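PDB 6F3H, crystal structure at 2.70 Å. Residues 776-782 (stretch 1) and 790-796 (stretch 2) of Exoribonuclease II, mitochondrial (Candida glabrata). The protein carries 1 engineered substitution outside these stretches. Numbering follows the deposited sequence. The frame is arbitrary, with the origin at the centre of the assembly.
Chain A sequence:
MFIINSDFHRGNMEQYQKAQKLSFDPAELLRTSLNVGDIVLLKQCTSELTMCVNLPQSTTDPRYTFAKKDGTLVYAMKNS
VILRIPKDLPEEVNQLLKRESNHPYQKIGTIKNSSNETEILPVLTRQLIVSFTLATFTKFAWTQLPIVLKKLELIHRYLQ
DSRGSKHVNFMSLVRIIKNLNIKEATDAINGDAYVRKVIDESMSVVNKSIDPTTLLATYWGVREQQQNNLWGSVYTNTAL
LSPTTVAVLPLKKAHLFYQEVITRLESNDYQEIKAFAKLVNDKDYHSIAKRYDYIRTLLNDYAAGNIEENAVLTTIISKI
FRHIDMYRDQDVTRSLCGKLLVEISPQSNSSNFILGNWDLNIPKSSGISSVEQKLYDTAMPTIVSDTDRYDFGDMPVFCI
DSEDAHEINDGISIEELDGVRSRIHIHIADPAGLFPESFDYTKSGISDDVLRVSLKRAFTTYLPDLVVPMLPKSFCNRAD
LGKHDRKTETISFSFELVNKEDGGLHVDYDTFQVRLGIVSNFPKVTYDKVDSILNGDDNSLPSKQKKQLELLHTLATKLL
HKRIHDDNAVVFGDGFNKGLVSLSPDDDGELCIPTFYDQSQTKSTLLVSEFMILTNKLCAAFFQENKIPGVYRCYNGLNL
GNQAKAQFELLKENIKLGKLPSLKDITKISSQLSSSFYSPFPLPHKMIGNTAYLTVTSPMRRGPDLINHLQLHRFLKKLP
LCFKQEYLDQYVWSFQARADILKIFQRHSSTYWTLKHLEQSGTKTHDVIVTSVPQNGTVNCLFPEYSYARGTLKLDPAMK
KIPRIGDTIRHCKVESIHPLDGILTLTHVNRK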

# COMPACT_ATOMS: atom_id res chain seq x y z
N ASN A 776 -25.19 -12.78 -7.96
CA ASN A 776 -26.24 -12.20 -8.80
C ASN A 776 -26.03 -12.55 -10.28
O ASN A 776 -26.21 -11.71 -11.16
CB ASN A 776 -26.36 -10.69 -8.61
N GLY A 777 -25.62 -13.79 -10.55
CA GLY A 777 -25.50 -14.20 -11.93
C GLY A 777 -24.32 -13.60 -12.65
O GLY A 777 -24.28 -13.63 -13.88
N THR A 778 -23.38 -13.01 -11.90
CA THR A 778 -22.25 -12.29 -12.46
C THR A 778 -20.95 -12.68 -11.78
O THR A 778 -20.88 -12.85 -10.56
CB THR A 778 -22.47 -10.78 -12.35
OG1 THR A 778 -23.32 -10.37 -13.43
CG2 THR A 778 -21.15 -10.01 -12.40
N VAL A 779 -19.91 -12.80 -12.59
CA VAL A 779 -18.59 -13.18 -12.15
C VAL A 779 -17.64 -12.00 -12.31
O VAL A 779 -17.87 -11.06 -13.07
CB VAL A 779 -18.05 -14.38 -12.95
CG1 VAL A 779 -19.03 -15.53 -12.84
CG2 VAL A 779 -17.87 -13.95 -14.37
N ASN A 780 -16.56 -12.05 -11.54
CA ASN A 780 -15.44 -11.18 -11.79
C ASN A 780 -14.47 -11.84 -12.75
O ASN A 780 -14.35 -13.07 -12.80
CB ASN A 780 -14.74 -10.85 -10.48
CG ASN A 780 -15.53 -9.90 -9.65
OD1 ASN A 780 -16.42 -9.23 -10.14
ND2 ASN A 780 -15.22 -9.84 -8.36
N CYS A 781 -13.75 -11.02 -13.50
CA CYS A 781 -12.81 -11.54 -14.48
C CYS A 781 -11.64 -10.57 -14.62
O CYS A 781 -11.64 -9.46 -14.09
CB CYS A 781 -13.49 -11.78 -15.82
SG CYS A 781 -14.25 -10.31 -16.47
N LEU A 782 -10.61 -11.02 -15.37
CA LEU A 782 -9.47 -10.17 -15.67
C LEU A 782 -9.00 -10.42 -17.09
O LEU A 782 -9.32 -11.44 -17.71
CB LEU A 782 -8.33 -10.40 -14.69
CG LEU A 782 -7.90 -11.85 -14.43
CD1 LEU A 782 -7.17 -12.52 -15.59
CD2 LEU A 782 -7.07 -11.90 -13.18
N ARG A 790 -9.50 -5.18 -14.79
CA ARG A 790 -10.38 -6.11 -14.10
C ARG A 790 -11.83 -5.65 -14.23
O ARG A 790 -12.12 -4.46 -14.03
CB ARG A 790 -10.01 -6.24 -12.62
CG ARG A 790 -8.93 -7.25 -12.36
CD ARG A 790 -8.13 -6.84 -11.14
NE ARG A 790 -7.04 -7.78 -10.85
CZ ARG A 790 -7.19 -8.95 -10.23
NH1 ARG A 790 -8.39 -9.37 -9.82
NH2 ARG A 790 -6.12 -9.72 -10.02
N GLY A 791 -12.72 -6.56 -14.59
CA GLY A 791 -14.11 -6.20 -14.77
C GLY A 791 -15.11 -7.20 -14.22
O GLY A 791 -14.79 -8.00 -13.33
N THR A 792 -16.35 -7.13 -14.71
CA THR A 792 -17.43 -8.05 -14.36
C THR A 792 -18.15 -8.50 -15.63
O THR A 792 -18.36 -7.70 -16.54
CB THR A 792 -18.42 -7.39 -13.41
OG1 THR A 792 -18.61 -6.04 -13.82
CG2 THR A 792 -17.90 -7.40 -11.99
N LEU A 793 -18.58 -9.77 -15.67
CA LEU A 793 -19.27 -10.35 -16.82
C LEU A 793 -20.65 -10.86 -16.41
O LEU A 793 -20.79 -11.54 -15.39
CB LEU A 793 -18.47 -11.50 -17.43
CG LEU A 793 -19.03 -12.21 -18.67
CD1 LEU A 793 -18.86 -11.40 -19.94
CD2 LEU A 793 -18.39 -13.57 -18.86
N LYS A 794 -21.66 -10.54 -17.22
CA LYS A 794 -23.02 -11.03 -16.98
C LYS A 794 -23.15 -12.40 -17.62
O LYS A 794 -23.11 -12.55 -18.85
CB LYS A 794 -24.07 -10.06 -17.54
N LEU A 795 -23.29 -13.42 -16.77
CA LEU A 795 -23.34 -14.79 -17.25
C LEU A 795 -24.59 -15.01 -18.09
O LEU A 795 -25.67 -14.50 -17.78
CB LEU A 795 -23.31 -15.75 -16.07
N ASP A 796 -24.43 -15.77 -19.17
CA ASP A 796 -25.55 -16.20 -20.01
C ASP A 796 -26.43 -17.17 -19.23
O ASP A 796 -25.94 -18.24 -18.84
CB ASP A 796 -25.00 -16.83 -21.30
CG ASP A 796 -26.08 -17.34 -22.24
OD1 ASP A 796 -27.29 -17.17 -21.95
OD2 ASP A 796 -25.71 -17.94 -23.27

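How do the two backbones run past each other? Residues 778-782 and 790-794 are neighbouring antiparallel strands, with 144° between their N-to-C directions and axes that approach to 4.6 Å. The register pairs Thr778 with Lys794, Val779 with Leu793, Asn780 with Thr792, Cys781 with Gly791 and Leu782 with Arg790. Spacing alternates along this ladder: the hydrogen-bonded pairs Val779-Leu793 and Cys781-Gly791 each stand 5.5 Å apart from CA to CA, whereas the CA atoms draw in to 4.8 Å for Thr778-Lys794, 4.5 Å for Asn780-Thr792 and 4.4 Å for Leu782-Arg790.

What holds the strands together? Each wide pair forms two backbone hydrogen bonds, because its amide and carbonyl groups face one another. Val779 N donates to Leu793 O at 3.2 Å, and Leu793 N returns a bond to Val779 O at 3.0 Å; likewise Cys781 N reaches Gly791 O at 3.2 Å and Gly791 N reaches Cys781 O at 3.1 Å. Just beyond the strands, Leu795 N donates to Gly777 O at 3.1 Å, extending the bonding by one link. Carbonyls also receive CA-H groups from the narrow pairs, as where Thr792 CA lies 3.3 Å from Val779 O. Leu793 O is especially well used: besides the Val779 amide, it accepts a weak hydrogen bond from Thr778 OG1 at 3.4 Å.

Which side chains meet on the buried face? Val779, Cys781 and Leu793 project to the same side of the sheet, where all three residues are buried. Val779 CG2 packs against Leu793 CB at 4.0 Å, and Cys781 SG lies 4.5 Å from that same CB, so Leu793 makes apolar contact with both. Gly791, opposite Cys781, contributes no side chain here; an ideal CB on it would sit 4.3 Å from Cys781 SG.

What lines the other face? Here the side chains of Thr778, Asn780, Leu782, Arg790 and Thr792 form a more polar and more exposed surface; Lys794, modelled only as far as CB, points to the same side. Thr778 CG2 touches Thr792 CB at 3.9 Å, a diagonal contact between methyl and beta carbon, while Asn780 OD1 comes within 3.0 Å of Thr792 CG2, a close approach of oxygen to a methyl group that cannot donate a conventional hydrogen bond. Thr792 OG1 has its hydrogen bond elsewhere in the structure. At the far end, Leu782 CD2 lies over one face of the Arg790 guanidinium, 4.0 Å from NH2, so the flat face of the charged group meets a methyl while its N-H bonds, lying in the plane, can point elsewhere.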